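Local coordinates for beta-lactamase inhibitory protein BLIP-I (Streptomyces exfoliatus, PDB 3GMV), which probably binds and inhibits beta-lactamases through a protein-protein interaction, at residues E9-G14 / G61-K66; D38-F43 / F55-E60. All blocks are in the same frame, centred on the assembly; numbering follows the deposited sequence.

Contact 1. Residues E9-G14 / G61-K66; sequences EQIQFG and GELWSK. With TAM (tris(hydroxyethyl)aminomethane), chain B.
In the alpha/beta sandwich of BLIP-I, the loop leaving helix 5-10 packs on the start of strand 63-69, where Lys-66 meets Ile-11 and Phe-13. Lys-66 NZ donates to Ile-11 O at 2.8 Å, tilted 25° from the carbonyl plane; since Tyr-8 O takes a second bond from NZ, the ammonium ties down the end of the helix. Lys-66 CD, anti to CA (chi2 170°), lies over one face of the Phe-13 ring, 4.2 Å from its centroid, a CH-pi contact; the bend at chi3 (61°) turns CE toward Ile-11 O. Leu-63 O and Ser-65 N lie at that ring's edge. Leu-63 O also accepts from Gly-14 N at 2.9 Å, in the carbonyl plane on a lone pair, and Leu-63 CD2 presses on Ile-11 CG2 at 3.4 Å, tighter than usual, the two side chains crossing at about a right angle. Trp-64 points away from the loop. One face of its indole carries TAM N, 3.2 Å above the ring centre, and the opposite face carries Ser-65 CB. Ile-11 reaches Val-20 and Ile-23 of helix 17-24, Leu-63 touches Phe-55 and Phe-57 of strand 52-57, and Phe-13 meets Tyr-112 edge-to-face.

Contact 2. Residues D38-F43 / F55-E60; sequences DSILCF and FSFTDE. With TAM (tris(hydroxyethyl)aminomethane), chain B.
Ser-39 OG and Ser-56 OG share a hydrogen bond of 2.8 Å. In both serines OG lies anti to the carbonyl carbon (chi1 -64° and -65°), which swings each OG across toward the other, between CB atoms that leave the backbone on the same side. A water bridges onward, 2.9 Å from Ser-39 OG and accepting from Phe-57 N at 2.8 Å, and so joins the Ser-39 hydroxyl to the backbone of strand 52-57. Next to the serines, Ile-40 and Phe-55 form an antiparallel hydrogen-bonded pair: Ile-40 N donates to Phe-55 O at 3.0 Å and Phe-55 N returns a bond to Ile-40 O at 2.9 Å. This is the ladder of the beta hairpin made by strands 40-43 and 52-57, whose axes run 167° apart. On the face bearing Ile-40 and Phe-55, Ile-40 CD1 meets CE1 and CZ of the Phe-57 ring, both at 3.8 Å, the side chains crossing obliquely. Cys-42 SG sits at the edge of the Phe-55 ring, 4.2 Å from CE2, a sulfur-aromatic contact. That sulfur is fixed by its disulfide to Cys-30, while helix 17-24 covers the apolar face, with Phe-17 and Trp-21 on Ile-40 and Val-20 on both phenylalanines. Past the strand, Thr-58 OG1 accepts from Glu-60 N at 3.2 Å in an ST turn, and Thr-58 CG2 borders the TAM molecule.

How the contacts relate
From the N terminus, the chain leaves helix 5-10 through residues 9-14, then runs through helix 17-24 and strand 30-31 before reaching 38-43. Contact 2 closes the short hairpin loop onto 55-60; one residue step later 61-66 begins and contact 1 closes the longer excursion. The smaller loop therefore lies wholly within the larger. Strands 52-57 and 63-69 are sheet neighbours, so the contacts touch directly: Trp-64 N approaches Ser-56 O at 3.0 Å and Ser-65 O approaches Ser-56 N at 3.1 Å, both probable hydrogen bonds. Trp-64 and Ser-65 thus both face Ser-56, a classic beta bulge. Trp-64 and Thr-58, one from each contact, join Pro-113 in the TAM pocket.

Contact 1. Residues E9-G14 / G61-K66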
loop_
_atom_site.group_PDB
_atom_site.type_symbol
_atom_site.label_atom_id
_atom_site.label_comp_id
_atom_site.label_asym_id
_atom_site.label_seq_id
_atom_site.Cartn_x
_atom_site.Cartn_y
_atom_site.Cartn_z
ATOM N N GLU A 9 10.162 2.038 -3.239
ATOM C CA GLU A 9 10.295 1.201 -4.437
ATOM C C GLU A 9 11.601 0.394 -4.490
ATOM O O GLU A 9 11.622 -0.690 -5.063
ATOM C CB GLU A 9 10.107 2.059 -5.705
ATOM C CG GLU A 9 8.729 2.771 -5.712
ATOM C CD GLU A 9 8.683 4.002 -6.634
ATOM O OE1 GLU A 9 9.645 4.229 -7.406
ATOM O OE2 GLU A 9 7.688 4.745 -6.568
ATOM N N GLN A 10 12.678 0.928 -3.921
ATOM C CA GLN A 10 13.964 0.241 -3.897
ATOM C C GLN A 10 13.892 -0.968 -2.951
ATOM O O GLN A 10 14.683 -1.907 -3.091
ATOM C CB GLN A 10 15.052 1.201 -3.409
ATOM C CG GLN A 10 15.409 2.228 -4.470
ATOM C CD GLN A 10 16.073 3.443 -3.912
ATOM O OE1 GLN A 10 16.718 3.390 -2.873
ATOM N NE2 GLN A 10 15.923 4.567 -4.614
ATOM N N ILE A 11 12.984 -0.896 -1.974
ATOM C CA ILE A 11 12.806 -1.960 -0.966
ATOM C C ILE A 11 12.008 -3.088 -1.616
ATOM O O ILE A 11 10.977 -2.825 -2.241
ATOM C CB ILE A 11 12.115 -1.408 0.295
ATOM C CG1 ILE A 11 13.146 -0.559 1.055
ATOM C CG2 ILE A 11 11.633 -2.538 1.217
ATOM C CD1 ILE A 11 12.542 0.458 2.056
ATOM N N GLN A 12 12.507 -4.324 -1.488
ATOM C CA GLN A 12 11.983 -5.451 -2.235
ATOM C C GLN A 12 11.744 -6.675 -1.366
ATOM O O GLN A 12 12.468 -6.918 -0.385
ATOM C CB GLN A 12 12.979 -5.819 -3.351
ATOM C CG GLN A 12 12.938 -4.784 -4.500
ATOM C CD GLN A 12 14.064 -4.915 -5.453
ATOM O OE1 GLN A 12 14.952 -4.035 -5.507
ATOM N NE2 GLN A 12 14.061 -5.983 -6.229
ATOM N N PHE A 13 10.761 -7.478 -1.746
ATOM C CA PHE A 13 10.467 -8.662 -0.932
ATOM C C PHE A 13 11.677 -9.588 -0.842
ATOM O O PHE A 13 12.432 -9.776 -1.829
ATOM C CB PHE A 13 9.236 -9.393 -1.475
ATOM C CG PHE A 13 7.999 -8.526 -1.420
ATOM C CD1 PHE A 13 7.405 -8.211 -0.193
ATOM C CD2 PHE A 13 7.497 -7.961 -2.582
ATOM C CE1 PHE A 13 6.305 -7.367 -0.139
ATOM C CE2 PHE A 13 6.390 -7.109 -2.526
ATOM C CZ PHE A 13 5.802 -6.821 -1.312
ATOM N N GLY A 14 11.863 -10.146 0.352
ATOM C CA GLY A 14 13.002 -11.022 0.627
ATOM C C GLY A 14 14.179 -10.300 1.270
ATOM O O GLY A 14 15.062 -10.951 1.873
ATOM N N GLY A 61 13.645 -13.268 9.009
ATOM C CA GLY A 61 14.142 -11.883 8.918
ATOM C C GLY A 61 14.000 -11.262 7.539
ATOM O O GLY A 61 14.642 -10.252 7.251
ATOM N N GLU A 62 13.139 -11.844 6.702
ATOM C CA GLU A 62 13.014 -11.438 5.291
ATOM C C GLU A 62 11.710 -10.679 5.061
ATOM O O GLU A 62 10.672 -11.056 5.599
ATOM C CB GLU A 62 13.050 -12.667 4.385
ATOM C CG GLU A 62 14.404 -13.365 4.440
ATOM C CD GLU A 62 14.461 -14.664 3.653
ATOM O OE1 GLU A 62 13.462 -15.059 3.022
ATOM O OE2 GLU A 62 15.547 -15.288 3.644
ATOM N N LEU A 63 11.761 -9.630 4.229
ATOM C CA LEU A 63 10.570 -8.778 4.006
ATOM C C LEU A 63 9.466 -9.551 3.295
ATOM O O LEU A 63 9.677 -10.065 2.190
ATOM C CB LEU A 63 11.001 -7.595 3.100
ATOM C CG LEU A 63 9.916 -6.583 2.834
ATOM C CD1 LEU A 63 9.738 -5.804 4.166
ATOM C CD2 LEU A 63 10.260 -5.620 1.691
ATOM N N TRP A 64 8.276 -9.631 3.892
ATOM C CA TRP A 64 7.152 -10.253 3.202
ATOM C C TRP A 64 6.038 -9.232 2.947
ATOM O O TRP A 64 5.115 -9.502 2.172
ATOM C CB TRP A 64 6.588 -11.445 4.024
ATOM C CG TRP A 64 5.942 -11.026 5.304
ATOM C CD1 TRP A 64 6.567 -10.827 6.512
ATOM C CD2 TRP A 64 4.562 -10.721 5.519
ATOM N NE1 TRP A 64 5.665 -10.413 7.456
ATOM C CE2 TRP A 64 4.424 -10.340 6.876
ATOM C CE3 TRP A 64 3.429 -10.727 4.699
ATOM C CZ2 TRP A 64 3.200 -9.954 7.433
ATOM C CZ3 TRP A 64 2.191 -10.357 5.271
ATOM C CH2 TRP A 64 2.099 -9.977 6.614
ATOM N N SER A 65 6.092 -8.074 3.603
ATOM C CA SER A 65 4.979 -7.130 3.495
ATOM C C SER A 65 5.468 -5.673 3.406
ATOM O O SER A 65 6.306 -5.257 4.197
ATOM C CB SER A 65 4.079 -7.258 4.726
ATOM O OG SER A 65 3.021 -6.299 4.656
ATOM N N LYS A 66 4.910 -4.927 2.451
ATOM C CA LYS A 66 5.077 -3.494 2.360
ATOM C C LYS A 66 3.717 -2.840 2.429
ATOM O O LYS A 66 2.776 -3.298 1.769
ATOM C CB LYS A 66 5.705 -3.116 1.004
ATOM C CG LYS A 66 7.102 -3.711 0.803
ATOM C CD LYS A 66 7.642 -3.564 -0.629
ATOM C CE LYS A 66 7.785 -2.119 -1.043
ATOM N NZ LYS A 66 8.305 -2.061 -2.443
HETATM C C TAM B . 3.424 -14.275 8.062
HETATM C C1 TAM B . 2.057 -13.654 8.255
HETATM C C2 TAM B . 3.307 -15.775 7.799
HETATM C C3 TAM B . 4.270 -14.025 9.294
HETATM C C4 TAM B . 1.271 -13.676 6.955
HETATM C C5 TAM B . 2.072 -16.113 6.967
HETATM C C6 TAM B . 5.737 -14.353 9.035
HETATM N N TAM B . 4.067 -13.634 6.924
HETATM O O4 TAM B . 0.006 -13.028 7.181
HETATM O O5 TAM B . 1.185 -16.970 7.715
HETATM O O6 TAM B . 5.893 -14.954 7.745
#

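Contact 2. Residues D38-F43 / F55-E60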
loop_
_atom_site.group_PDB
_atom_site.type_symbol
_atom_site.label_atom_id
_atom_site.label_comp_id
_atom_site.label_asym_id
_atom_site.label_seq_id
_atom_site.Cartn_x
_atom_site.Cartn_y
_atom_site.Cartn_z
ATOM N N ASP A 38 8.549 -5.881 15.877
ATOM C CA ASP A 38 9.702 -6.327 15.086
ATOM C C ASP A 38 9.781 -5.618 13.719
ATOM O O ASP A 38 10.776 -5.753 12.994
ATOM C CB ASP A 38 9.639 -7.836 14.852
ATOM C CG ASP A 38 9.910 -8.641 16.129
ATOM O OD1 ASP A 38 10.334 -8.064 17.130
ATOM O OD2 ASP A 38 9.690 -9.856 16.103
ATOM N N SER A 39 8.732 -4.881 13.360
ATOM C CA SER A 39 8.641 -4.265 12.036
ATOM C C SER A 39 9.428 -2.953 11.931
ATOM O O SER A 39 10.112 -2.555 12.872
ATOM C CB SER A 39 7.172 -4.069 11.674
ATOM O OG SER A 39 6.528 -5.362 11.573
ATOM N N ILE A 40 9.369 -2.302 10.770
ATOM C CA ILE A 40 10.003 -0.991 10.625
ATOM C C ILE A 40 8.957 -0.062 10.106
ATOM O O ILE A 40 8.192 -0.452 9.223
ATOM C CB ILE A 40 11.156 -1.065 9.560
ATOM C CG1 ILE A 40 12.305 -1.944 10.089
ATOM C CG2 ILE A 40 11.669 0.332 9.236
ATOM C CD1 ILE A 40 13.392 -2.285 9.045
ATOM N N LEU A 41 8.965 1.192 10.562
ATOM C CA LEU A 41 8.052 2.197 10.021
ATOM C C LEU A 41 8.895 3.438 9.744
ATOM O O LEU A 41 9.695 3.844 10.600
ATOM C CB LEU A 41 7.005 2.545 11.083
ATOM C CG LEU A 41 5.873 3.516 10.751
ATOM C CD1 LEU A 41 5.045 2.950 9.630
ATOM C CD2 LEU A 41 4.999 3.716 12.007
ATOM N N CYS A 42 8.740 4.013 8.555
ATOM C CA CYS A 42 9.504 5.211 8.159
ATOM C C CYS A 42 8.505 6.261 7.666
ATOM O O CYS A 42 7.637 5.959 6.858
ATOM C CB CYS A 42 10.500 4.890 7.033
ATOM S SG CYS A 42 11.584 3.425 7.312
ATOM N N PHE A 43 8.646 7.493 8.153
ATOM C CA PHE A 43 7.774 8.614 7.762
ATOM C C PHE A 43 8.543 9.562 6.853
ATOM O O PHE A 43 9.721 9.777 7.058
ATOM C CB PHE A 43 7.288 9.371 9.005
ATOM C CG PHE A 43 6.197 8.668 9.774
ATOM C CD1 PHE A 43 4.870 8.787 9.398
ATOM C CD2 PHE A 43 6.505 7.890 10.894
ATOM C CE1 PHE A 43 3.858 8.149 10.111
ATOM C CE2 PHE A 43 5.499 7.247 11.610
ATOM C CZ PHE A 43 4.173 7.375 11.216
ATOM N N PHE A 55 7.120 -1.964 7.000
ATOM C CA PHE A 55 7.736 -3.156 6.440
ATOM C C PHE A 55 7.734 -4.240 7.505
ATOM O O PHE A 55 8.183 -4.001 8.629
ATOM C CB PHE A 55 9.186 -2.798 6.052
ATOM C CG PHE A 55 9.238 -1.625 5.159
ATOM C CD1 PHE A 55 8.822 -1.748 3.833
ATOM C CD2 PHE A 55 9.546 -0.370 5.660
ATOM C CE1 PHE A 55 8.808 -0.634 2.986
ATOM C CE2 PHE A 55 9.554 0.755 4.821
ATOM C CZ PHE A 55 9.176 0.643 3.482
ATOM N N SER A 56 7.266 -5.431 7.152
ATOM C CA SER A 56 7.231 -6.534 8.122
ATOM C C SER A 56 8.002 -7.720 7.606
ATOM O O SER A 56 8.120 -7.910 6.378
ATOM C CB SER A 56 5.796 -6.927 8.453
ATOM O OG SER A 56 5.163 -5.836 9.125
ATOM N N PHE A 57 8.542 -8.494 8.547
ATOM C CA PHE A 57 9.527 -9.546 8.254
ATOM C C PHE A 57 9.106 -10.930 8.731
ATOM O O PHE A 57 8.428 -11.050 9.721
ATOM C CB PHE A 57 10.855 -9.163 8.900
ATOM C CG PHE A 57 11.378 -7.868 8.373
ATOM C CD1 PHE A 57 10.970 -6.653 8.925
ATOM C CD2 PHE A 57 12.147 -7.864 7.231
ATOM C CE1 PHE A 57 11.410 -5.448 8.390
ATOM C CE2 PHE A 57 12.612 -6.661 6.692
ATOM C CZ PHE A 57 12.242 -5.464 7.246
ATOM N N THR A 58 9.539 -11.979 8.026
ATOM C CA THR A 58 9.238 -13.342 8.470
ATOM C C THR A 58 10.130 -13.705 9.671
ATOM O O THR A 58 11.044 -12.975 10.071
ATOM C CB THR A 58 9.540 -14.366 7.364
ATOM O OG1 THR A 58 10.944 -14.305 7.122
ATOM C CG2 THR A 58 8.802 -14.052 6.065
ATOM N N ASP A 59 9.883 -14.873 10.243
ATOM C CA ASP A 59 10.691 -15.353 11.339
ATOM C C ASP A 59 12.162 -15.567 10.933
ATOM O O ASP A 59 13.044 -15.633 11.794
ATOM C CB ASP A 59 10.094 -16.654 11.901
ATOM C CG ASP A 59 8.760 -16.430 12.612
ATOM O OD1 ASP A 59 8.431 -15.283 13.012
ATOM O OD2 ASP A 59 8.021 -17.424 12.780
ATOM N N GLU A 60 12.425 -15.630 9.631
ATOM C CA GLU A 60 13.800 -15.708 9.114
ATOM C C GLU A 60 14.407 -14.328 8.767
ATOM O O GLU A 60 15.571 -14.229 8.364
ATOM C CB GLU A 60 13.868 -16.681 7.925
ATOM C CG GLU A 60 13.707 -18.137 8.319
ATOM C CD GLU A 60 12.321 -18.464 8.862
ATOM O OE1 GLU A 60 11.317 -17.982 8.281
ATOM O OE2 GLU A 60 12.232 -19.210 9.876
HETATM C C TAM B . 3.424 -14.275 8.062
HETATM C C1 TAM B . 2.057 -13.654 8.255
HETATM C C2 TAM B . 3.307 -15.775 7.799
HETATM C C3 TAM B . 4.270 -14.025 9.294
HETATM C C4 TAM B . 1.271 -13.676 6.955
HETATM C C5 TAM B . 2.072 -16.113 6.967
HETATM C C6 TAM B . 5.737 -14.353 9.035
HETATM N N TAM B . 4.067 -13.634 6.924
HETATM O O4 TAM B . 0.006 -13.028 7.181
HETATM O O5 TAM B . 1.185 -16.970 7.715
HETATM O O6 TAM B . 5.893 -14.954 7.745
HETATM O O HOH W 1 8.163 -7.793 11.256
#